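Local atomic coordinates of piwi domain-containing protein (Vanderwaltozyma polyspora, PDB entry 5THE), a protein that probably binds RNA as a budding-yeast Argonaute, represented here by its C-terminal lobe with the Piwi domain, in complex with nucleic acid. Residues 49-54 against 410-415; 302-307 against 529-534; 333-338 against 377-382. All coordinates share one frame; numbering follows the deposited sequence.

Interaction 1 of 3, residues 49-54 against 410-415; sequences KSYGTK and EVAVQS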
loop_
_atom_site.group_PDB
_atom_site.type_symbol
_atom_site.label_atom_id
_atom_site.label_comp_id
_atom_site.label_asym_id
_atom_site.label_seq_id
_atom_site.Cartn_x
_atom_site.Cartn_y
_atom_site.Cartn_z
ATOM N N LYS A 49 14.305 6.227 -25.011
ATOM C CA LYS A 49 15.245 5.830 -26.052
ATOM C C LYS A 49 14.531 4.939 -27.050
ATOM O O LYS A 49 13.420 4.449 -26.813
ATOM C CB LYS A 49 16.476 5.096 -25.490
ATOM C CG LYS A 49 17.372 6.018 -24.640
ATOM C CD LYS A 49 18.700 5.369 -24.239
ATOM C CE LYS A 49 19.519 6.334 -23.383
ATOM N NZ LYS A 49 20.957 5.961 -23.248
ATOM N N SER A 50 15.198 4.734 -28.183
ATOM C CA SER A 50 14.696 3.825 -29.193
ATOM C C SER A 50 14.547 2.419 -28.625
ATOM O O SER A 50 15.355 1.966 -27.804
ATOM C CB SER A 50 15.643 3.791 -30.392
ATOM O OG SER A 50 15.343 2.646 -31.167
ATOM N N TYR A 51 13.486 1.744 -29.052
ATOM C CA TYR A 51 13.362 0.318 -28.822
ATOM C C TYR A 51 14.560 -0.399 -29.431
ATOM O O TYR A 51 15.153 0.061 -30.408
ATOM C CB TYR A 51 12.072 -0.202 -29.456
ATOM C CG TYR A 51 11.688 -1.578 -29.005
ATOM C CD1 TYR A 51 11.031 -1.765 -27.793
ATOM C CD2 TYR A 51 11.975 -2.695 -29.783
ATOM C CE1 TYR A 51 10.670 -3.025 -27.363
ATOM C CE2 TYR A 51 11.612 -3.976 -29.360
ATOM C CZ TYR A 51 10.959 -4.123 -28.149
ATOM O OH TYR A 51 10.601 -5.361 -27.695
ATOM N N GLY A 52 14.927 -1.528 -28.835
ATOM C CA GLY A 52 15.901 -2.398 -29.452
ATOM C C GLY A 52 17.034 -2.823 -28.550
ATOM O O GLY A 52 17.725 -3.802 -28.853
ATOM N N THR A 53 17.255 -2.109 -27.443
ATOM C CA THR A 53 18.300 -2.480 -26.493
ATOM C C THR A 53 17.735 -2.758 -25.109
ATOM O O THR A 53 18.497 -2.805 -24.136
ATOM C CB THR A 53 19.370 -1.391 -26.406
ATOM O OG1 THR A 53 18.786 -0.201 -25.859
ATOM C CG2 THR A 53 19.926 -1.088 -27.786
ATOM N N LYS A 54 16.421 -2.946 -25.002
ATOM C CA LYS A 54 15.725 -3.199 -23.741
ATOM C C LYS A 54 15.884 -2.048 -22.747
ATOM O O LYS A 54 15.652 -2.224 -21.546
ATOM C CB LYS A 54 16.175 -4.522 -23.105
ATOM C CG LYS A 54 15.754 -5.786 -23.888
ATOM C CD LYS A 54 16.244 -7.038 -23.153
ATOM C CE LYS A 54 15.988 -8.314 -23.939
ATOM N NZ LYS A 54 14.553 -8.665 -23.996
ATOM N N GLU A 410 12.287 9.216 -32.052
ATOM C CA GLU A 410 11.684 7.895 -32.219
ATOM C C GLU A 410 12.116 7.006 -31.057
ATOM O O GLU A 410 13.310 6.762 -30.853
ATOM C CB GLU A 410 12.083 7.270 -33.556
ATOM C CG GLU A 410 11.469 7.962 -34.766
ATOM C CD GLU A 410 10.070 7.454 -35.109
ATOM O OE1 GLU A 410 9.512 6.633 -34.354
ATOM O OE2 GLU A 410 9.524 7.883 -36.146
ATOM N N VAL A 411 11.140 6.502 -30.313
ATOM C CA VAL A 411 11.358 6.136 -28.926
ATOM C C VAL A 411 10.472 4.940 -28.591
ATOM O O VAL A 411 9.382 4.795 -29.145
ATOM C CB VAL A 411 11.077 7.427 -28.122
ATOM C CG1 VAL A 411 10.142 7.227 -27.000
ATOM C CG2 VAL A 411 12.388 8.150 -27.782
ATOM N N ALA A 412 10.959 4.050 -27.715
ATOM C CA ALA A 412 10.200 2.840 -27.376
ATOM C C ALA A 412 8.833 3.186 -26.801
ATOM O O ALA A 412 8.713 4.005 -25.885
ATOM C CB ALA A 412 10.957 1.974 -26.373
ATOM N N VAL A 413 7.794 2.566 -27.352
ATOM C CA VAL A 413 6.444 2.693 -26.835
ATOM C C VAL A 413 5.879 1.350 -26.395
ATOM O O VAL A 413 4.680 1.238 -26.133
ATOM C CB VAL A 413 5.515 3.371 -27.866
ATOM C CG1 VAL A 413 5.973 4.798 -28.106
ATOM C CG2 VAL A 413 5.480 2.570 -29.207
ATOM N N GLN A 414 6.709 0.324 -26.306
ATOM C CA GLN A 414 6.284 -0.925 -25.687
ATOM C C GLN A 414 7.448 -1.504 -24.903
ATOM O O GLN A 414 8.609 -1.179 -25.157
ATOM C CB GLN A 414 5.786 -1.941 -26.719
ATOM C CG GLN A 414 6.768 -2.233 -27.834
ATOM C CD GLN A 414 6.348 -3.444 -28.655
ATOM O OE1 GLN A 414 6.530 -4.578 -28.224
ATOM N NE2 GLN A 414 5.762 -3.205 -29.828
ATOM N N SER A 415 7.119 -2.377 -23.945
ATOM C CA SER A 415 8.117 -3.015 -23.095
ATOM C C SER A 415 7.618 -4.388 -22.675
ATOM O O SER A 415 6.461 -4.534 -22.248
ATOM C CB SER A 415 8.413 -2.172 -21.852
ATOM O OG SER A 415 9.448 -2.769 -21.091
HETATM O O HOH W 1 8.063 -5.101 -26.143
#

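Interaction 2 of 3, residues 302-307 against 529-534; sequences YMLQDG and VSKNVL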
loop_
_atom_site.group_PDB
_atom_site.type_symbol
_atom_site.label_atom_id
_atom_site.label_comp_id
_atom_site.label_asym_id
_atom_site.label_seq_id
_atom_site.Cartn_x
_atom_site.Cartn_y
_atom_site.Cartn_z
ATOM N N TYR A 302 -8.754 0.615 10.243
ATOM C CA TYR A 302 -9.762 -0.266 9.671
ATOM C C TYR A 302 -10.968 -0.305 10.606
ATOM O O TYR A 302 -10.876 0.048 11.782
ATOM C CB TYR A 302 -9.226 -1.694 9.452
ATOM C CG TYR A 302 -8.689 -2.283 10.724
ATOM C CD1 TYR A 302 -9.553 -2.788 11.704
ATOM C CD2 TYR A 302 -7.326 -2.313 10.968
ATOM C CE1 TYR A 302 -9.059 -3.298 12.894
ATOM C CE2 TYR A 302 -6.828 -2.822 12.147
ATOM C CZ TYR A 302 -7.687 -3.310 13.104
ATOM O OH TYR A 302 -7.154 -3.812 14.271
ATOM N N MET A 303 -12.099 -0.760 10.079
ATOM C CA MET A 303 -13.265 -0.996 10.915
ATOM C C MET A 303 -14.117 -2.081 10.277
ATOM O O MET A 303 -14.040 -2.335 9.070
ATOM C CB MET A 303 -14.094 0.276 11.115
ATOM C CG MET A 303 -14.652 0.821 9.820
ATOM S SD MET A 303 -15.531 2.356 10.128
ATOM C CE MET A 303 -16.023 2.774 8.487
ATOM N N LEU A 304 -14.910 -2.735 11.113
ATOM C CA LEU A 304 -15.872 -3.715 10.639
ATOM C C LEU A 304 -17.086 -2.978 10.093
ATOM O O LEU A 304 -17.592 -2.058 10.739
ATOM C CB LEU A 304 -16.281 -4.645 11.781
ATOM C CG LEU A 304 -17.005 -5.916 11.353
ATOM C CD1 LEU A 304 -16.079 -6.798 10.528
ATOM C CD2 LEU A 304 -17.516 -6.663 12.574
ATOM N N GLN A 305 -17.540 -3.362 8.902
ATOM C CA GLN A 305 -18.746 -2.764 8.343
ATOM C C GLN A 305 -19.977 -3.240 9.110
ATOM O O GLN A 305 -19.912 -4.126 9.967
ATOM C CB GLN A 305 -18.889 -3.117 6.867
ATOM C CG GLN A 305 -17.839 -2.489 5.968
ATOM C CD GLN A 305 -18.301 -1.162 5.413
ATOM O OE1 GLN A 305 -18.207 -0.128 6.081
ATOM N NE2 GLN A 305 -18.816 -1.182 4.190
ATOM N N ASP A 306 -21.134 -2.678 8.742
ATOM C CA ASP A 306 -22.385 -2.927 9.450
ATOM C C ASP A 306 -23.047 -4.244 9.072
ATOM O O ASP A 306 -23.830 -4.768 9.866
ATOM C CB ASP A 306 -23.363 -1.780 9.193
ATOM C CG ASP A 306 -22.986 -0.519 9.942
ATOM O OD1 ASP A 306 -22.361 -0.636 11.012
ATOM O OD2 ASP A 306 -23.317 0.587 9.466
ATOM N N GLY A 307 -22.763 -4.786 7.888
ATOM C CA GLY A 307 -23.395 -6.004 7.440
ATOM C C GLY A 307 -22.558 -6.736 6.413
ATOM O O GLY A 307 -21.512 -6.248 5.966
ATOM N N VAL A 529 -22.214 -10.507 18.167
ATOM C CA VAL A 529 -21.000 -10.026 18.812
ATOM C C VAL A 529 -20.708 -8.610 18.331
ATOM O O VAL A 529 -20.864 -8.298 17.141
ATOM C CB VAL A 529 -19.835 -10.976 18.496
ATOM C CG1 VAL A 529 -18.618 -10.586 19.275
ATOM C CG2 VAL A 529 -20.240 -12.421 18.773
ATOM N N SER A 530 -20.278 -7.748 19.249
ATOM C CA SER A 530 -19.985 -6.369 18.890
ATOM C C SER A 530 -18.837 -6.296 17.875
ATOM O O SER A 530 -18.016 -7.211 17.756
ATOM C CB SER A 530 -19.632 -5.557 20.132
ATOM O OG SER A 530 -18.273 -5.721 20.473
ATOM N N LYS A 531 -18.795 -5.179 17.132
ATOM C CA LYS A 531 -17.729 -4.960 16.156
ATOM C C LYS A 531 -16.360 -5.043 16.807
ATOM O O LYS A 531 -15.455 -5.706 16.292
ATOM C CB LYS A 531 -17.892 -3.596 15.485
ATOM C CG LYS A 531 -19.042 -3.480 14.521
ATOM C CD LYS A 531 -19.030 -2.091 13.892
ATOM C CE LYS A 531 -20.139 -1.924 12.868
ATOM N NZ LYS A 531 -19.837 -0.769 11.962
ATOM N N ASN A 532 -16.186 -4.368 17.946
ATOM C CA ASN A 532 -14.880 -4.298 18.581
ATOM C C ASN A 532 -14.430 -5.625 19.154
ATOM O O ASN A 532 -13.249 -5.762 19.479
ATOM C CB ASN A 532 -14.876 -3.248 19.695
ATOM C CG ASN A 532 -14.927 -1.845 19.151
ATOM O OD1 ASN A 532 -13.916 -1.311 18.692
ATOM N ND2 ASN A 532 -16.113 -1.242 19.173
ATOM N N VAL A 533 -15.336 -6.580 19.331
ATOM C CA VAL A 533 -14.916 -7.915 19.732
ATOM C C VAL A 533 -14.591 -8.770 18.513
ATOM O O VAL A 533 -13.625 -9.541 18.524
ATOM C CB VAL A 533 -15.988 -8.574 20.624
ATOM C CG1 VAL A 533 -15.621 -10.030 20.924
ATOM C CG2 VAL A 533 -16.150 -7.792 21.931
ATOM N N LEU A 534 -15.380 -8.656 17.444
ATOM C CA LEU A 534 -15.050 -9.399 16.230
ATOM C C LEU A 534 -13.756 -8.889 15.616
ATOM O O LEU A 534 -12.954 -9.671 15.094
ATOM C CB LEU A 534 -16.189 -9.302 15.213
ATOM C CG LEU A 534 -17.477 -10.065 15.538
ATOM C CD1 LEU A 534 -18.587 -9.668 14.570
ATOM C CD2 LEU A 534 -17.225 -11.596 15.523
#

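Interaction 3 of 3, residues 333-338 against 377-382; sequences GKLPTK and NKYDPP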
loop_
_atom_site.group_PDB
_atom_site.type_symbol
_atom_site.label_atom_id
_atom_site.label_comp_id
_atom_site.label_asym_id
_atom_site.label_seq_id
_atom_site.Cartn_x
_atom_site.Cartn_y
_atom_site.Cartn_z
ATOM N N GLY A 333 1.131 21.806 13.147
ATOM C CA GLY A 333 -0.185 22.168 13.640
ATOM C C GLY A 333 -1.220 22.502 12.579
ATOM O O GLY A 333 -2.375 22.766 12.934
ATOM N N LYS A 334 -0.854 22.484 11.297
ATOM C CA LYS A 334 -1.784 22.779 10.212
ATOM C C LYS A 334 -2.548 21.529 9.777
ATOM O O LYS A 334 -1.983 20.433 9.710
ATOM C CB LYS A 334 -1.033 23.358 9.008
ATOM C CG LYS A 334 -0.241 24.642 9.296
ATOM C CD LYS A 334 -1.165 25.820 9.417
ATOM C CE LYS A 334 -0.402 27.117 9.562
ATOM N NZ LYS A 334 -1.355 28.250 9.720
ATOM N N LEU A 335 -3.835 21.701 9.489
ATOM C CA LEU A 335 -4.623 20.679 8.818
ATOM C C LEU A 335 -4.440 20.807 7.311
ATOM O O LEU A 335 -4.063 21.870 6.819
ATOM C CB LEU A 335 -6.094 20.838 9.167
ATOM C CG LEU A 335 -6.406 20.757 10.659
ATOM C CD1 LEU A 335 -7.882 20.997 10.914
ATOM C CD2 LEU A 335 -5.883 19.434 11.205
ATOM N N PRO A 336 -4.680 19.742 6.550
ATOM C CA PRO A 336 -4.548 19.853 5.097
ATOM C C PRO A 336 -5.603 20.785 4.523
ATOM O O PRO A 336 -6.695 20.956 5.076
ATOM C CB PRO A 336 -4.738 18.414 4.597
ATOM C CG PRO A 336 -5.442 17.700 5.700
ATOM C CD PRO A 336 -5.037 18.377 6.980
ATOM N N THR A 337 -5.245 21.425 3.418
ATOM C CA THR A 337 -6.176 22.303 2.738
ATOM C C THR A 337 -6.782 21.668 1.496
ATOM O O THR A 337 -7.676 22.270 0.895
ATOM C CB THR A 337 -5.493 23.633 2.378
ATOM O OG1 THR A 337 -4.374 23.389 1.516
ATOM C CG2 THR A 337 -5.008 24.340 3.653
ATOM N N LYS A 338 -6.331 20.471 1.112
ATOM C CA LYS A 338 -6.929 19.690 0.034
ATOM C C LYS A 338 -6.869 18.223 0.423
ATOM O O LYS A 338 -5.894 17.774 1.032
ATOM C CB LYS A 338 -6.202 19.871 -1.316
ATOM C CG LYS A 338 -6.276 21.267 -1.933
ATOM C CD LYS A 338 -5.594 21.258 -3.300
ATOM C CE LYS A 338 -5.591 22.643 -3.938
ATOM N NZ LYS A 338 -6.976 23.135 -4.121
ATOM N N ASN A 377 -11.605 26.477 14.656
ATOM C CA ASN A 377 -11.917 27.192 13.431
ATOM C C ASN A 377 -12.663 26.279 12.467
ATOM O O ASN A 377 -12.449 25.060 12.442
ATOM C CB ASN A 377 -10.644 27.725 12.766
ATOM C CG ASN A 377 -9.826 28.611 13.703
ATOM O OD1 ASN A 377 -10.383 29.392 14.477
ATOM N ND2 ASN A 377 -8.504 28.488 13.636
ATOM N N LYS A 378 -13.544 26.896 11.676
ATOM C CA LYS A 378 -14.258 26.199 10.616
ATOM C C LYS A 378 -13.275 25.464 9.720
ATOM O O LYS A 378 -12.211 25.987 9.389
ATOM C CB LYS A 378 -15.064 27.209 9.795
ATOM C CG LYS A 378 -16.035 26.583 8.819
ATOM C CD LYS A 378 -16.760 27.667 8.050
ATOM C CE LYS A 378 -17.935 27.092 7.277
ATOM N NZ LYS A 378 -18.676 28.184 6.583
ATOM N N TYR A 379 -13.624 24.244 9.336
ATOM C CA TYR A 379 -12.732 23.420 8.522
ATOM C C TYR A 379 -13.543 22.721 7.439
ATOM O O TYR A 379 -14.342 21.824 7.733
ATOM C CB TYR A 379 -11.986 22.404 9.385
ATOM C CG TYR A 379 -10.976 21.606 8.617
ATOM C CD1 TYR A 379 -9.924 22.235 7.963
ATOM C CD2 TYR A 379 -11.057 20.218 8.560
ATOM C CE1 TYR A 379 -8.993 21.512 7.248
ATOM C CE2 TYR A 379 -10.115 19.480 7.859
ATOM C CZ TYR A 379 -9.083 20.137 7.208
ATOM O OH TYR A 379 -8.150 19.407 6.497
ATOM N N ASP A 380 -13.323 23.121 6.192
ATOM C CA ASP A 380 -14.073 22.598 5.050
ATOM C C ASP A 380 -13.140 22.467 3.848
ATOM O O ASP A 380 -13.259 23.205 2.870
ATOM C CB ASP A 380 -15.265 23.513 4.745
ATOM C CG ASP A 380 -16.107 23.017 3.584
ATOM O OD1 ASP A 380 -16.125 21.791 3.329
ATOM O OD2 ASP A 380 -16.743 23.871 2.922
ATOM N N PRO A 381 -12.203 21.520 3.884
ATOM C CA PRO A 381 -11.227 21.400 2.782
ATOM C C PRO A 381 -11.859 20.774 1.549
ATOM O O PRO A 381 -12.665 19.840 1.660
ATOM C CB PRO A 381 -10.135 20.491 3.373
ATOM C CG PRO A 381 -10.866 19.649 4.405
ATOM C CD PRO A 381 -11.972 20.528 4.957
ATOM N N PRO A 382 -11.503 21.241 0.352
ATOM C CA PRO A 382 -12.059 20.633 -0.871
ATOM C C PRO A 382 -11.552 19.211 -1.096
ATOM O O PRO A 382 -10.378 18.898 -0.883
ATOM C CB PRO A 382 -11.581 21.576 -1.984
ATOM C CG PRO A 382 -10.342 22.265 -1.412
ATOM C CD PRO A 382 -10.600 22.371 0.065
#

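Interaction 1 of 3, residues 49-54 against 410-415
Tyr-51 has CG anti to its backbone N (chi1 -166°), beside the carbonyl carbon; the ring lies against Ala-412 and Gln-414. In Gln-414, CG sits between the backbone N and the carbonyl carbon (chi1 54°), and this atom comes 4.0 Å from Tyr-51 CE1. The ring meets its partners with its edge: Ala-412 CB and the carbonyl oxygen Gln-414 O both lie near its plane. Tyr-51 CE1 is 3.5 Å from Gln-414 O. Nearer the backbone, Tyr-51 CB packs on Ala-412 CB at 3.9 Å. The ring and the amide of Gln-414 are turned obliquely against each other. A water joins their ends. It lies 3.0 Å from Tyr-51 OH and donates to Gln-414 OE1 at 2.6 Å. The amide nitrogen Gln-414 NE2 bonds to Gln-400 O, so both ends of this amide are held.

One direct hydrogen bond links the two backbones. Ala-412 N donates to Lys-49 O at 2.7 Å in a nearly straight bond, 171° at the hydrogen. Val-411 CA adds a CH contact to the same oxygen.

Residues 49-54 belong to the long loop between strands 43-44 and 77-85. Asn-402 OD1 accepts from Tyr-51 N. Strand 410-415 is the middle of a three-stranded antiparallel sheet in the Piwi region, between strands 402-404 and 418-419.

Interaction 2 of 3, residues 302-307 against 529-534
A short C-terminal helix packs here on a Piwi-domain strand. Leu-304 lies on strand 300-305, and Ser-530 is the N-cap of helix 531-534. Ser-530 OG accepts from Val-533 N, a capping bond of 3.3 Å.

Lys-531, in the first turn of this helix, makes both polar bonds of the contact. Its CG lies anti to the carbonyl carbon (chi1 -72°), and the chain is extended beyond that atom. The aliphatic part runs past Leu-304, with Lys-531 CG 4.0 Å from Leu-304 CD2. The ammonium group then meets two acceptors. Lys-531 NZ donates to the backbone oxygen Leu-304 O at 2.9 Å, with the nitrogen tilted 22° from the carbonyl plane. Lys-531 NZ also forms a salt bridge with Asp-306 OD1 at 2.7 Å. The lysine nitrogen stands above the carboxylate plane, 39° out of it. Asp-306 starts away from the helix, but its carboxylate comes back to the lysine. The two bonds fix the end of the lysine over the corner that the chain turns at Asp-306 and Gly-307.

Leu-304 points toward the helix and is buried. Leu-304 CD2 touches Leu-534 CD1 at 3.8 Å, and the two side chains cross obliquely. Leu-534 also rests on Phe-506 of helix 490-515, while Leu-304 rests on Ile-284 of the neighbouring strand 282-289. The arrangement is an N-capped helical turn laid on a strand of the RNase H-like Piwi fold, with an apolar leucine pair beside a lysine-aspartate salt bridge.

Interaction 3 of 3, residues 333-338 against 377-382
The parts 335-338 and 379-382 run in nearly the same direction, 21° apart, and neither is a regular helix or strand. Their backbones draw together along the way. The CA atoms of Leu-335 and Tyr-379 are 8.6 Å apart, those of Thr-337 and Pro-381 only 5.1 Å.

The Tyr-379 side chain spans the wider end. Its CG, anti to the backbone N (chi1 -175°), is set off toward residues 335-336. The hydroxyl Tyr-379 OH donates to the backbone oxygen Pro-336 O at 2.6 Å, and that oxygen lies at the ring edge, in plane. The ring is covered over its centre on both faces. Leu-335 CD1 makes a CH-pi contact from one face, 3.7 Å from the centroid of the Tyr-379 ring and 6° off its normal. Pro-381 CD lies over the opposite face, 3.5 Å above the ring plane of Tyr-379. Pro-336 meets the phenol at about a right angle, with its CG 3.3 Å from Tyr-379 OH. At the narrow end, Pro-382 CD approaches Thr-337 O at 3.0 Å.

Both segments are loops leading from a helix into a strand of the Piwi domain. Residues 333-338 join helix 320-329 to strand 339-344, and residues 377-382 join helix 351-373 to strand 383-389. These two strands pair in parallel. Leu-324 of the first helix and Val-366 of the second also touch Tyr-379.

Overall arrangement
From the N terminus, the chain first reaches residues 49-54, in a loop before strand 77-85. Interaction 1 closes its loop at 410-415, so an early loop is tied to a small three-stranded sheet. Within that span the chain passes 302-307, where interaction 2 starts. Its partner 529-534 comes later, near the C terminus, so interactions 1 and 2 cross. Interaction 3, 333-338 with 377-382, is nested inside both loops and joins two helix-to-strand connections of the Piwi domain. No two contacts touch. The centres of interactions 1 and 2 are about 51 Å apart, on opposite sides of the chain's centre; those of interactions 2 and 3 are about 30 Å apart.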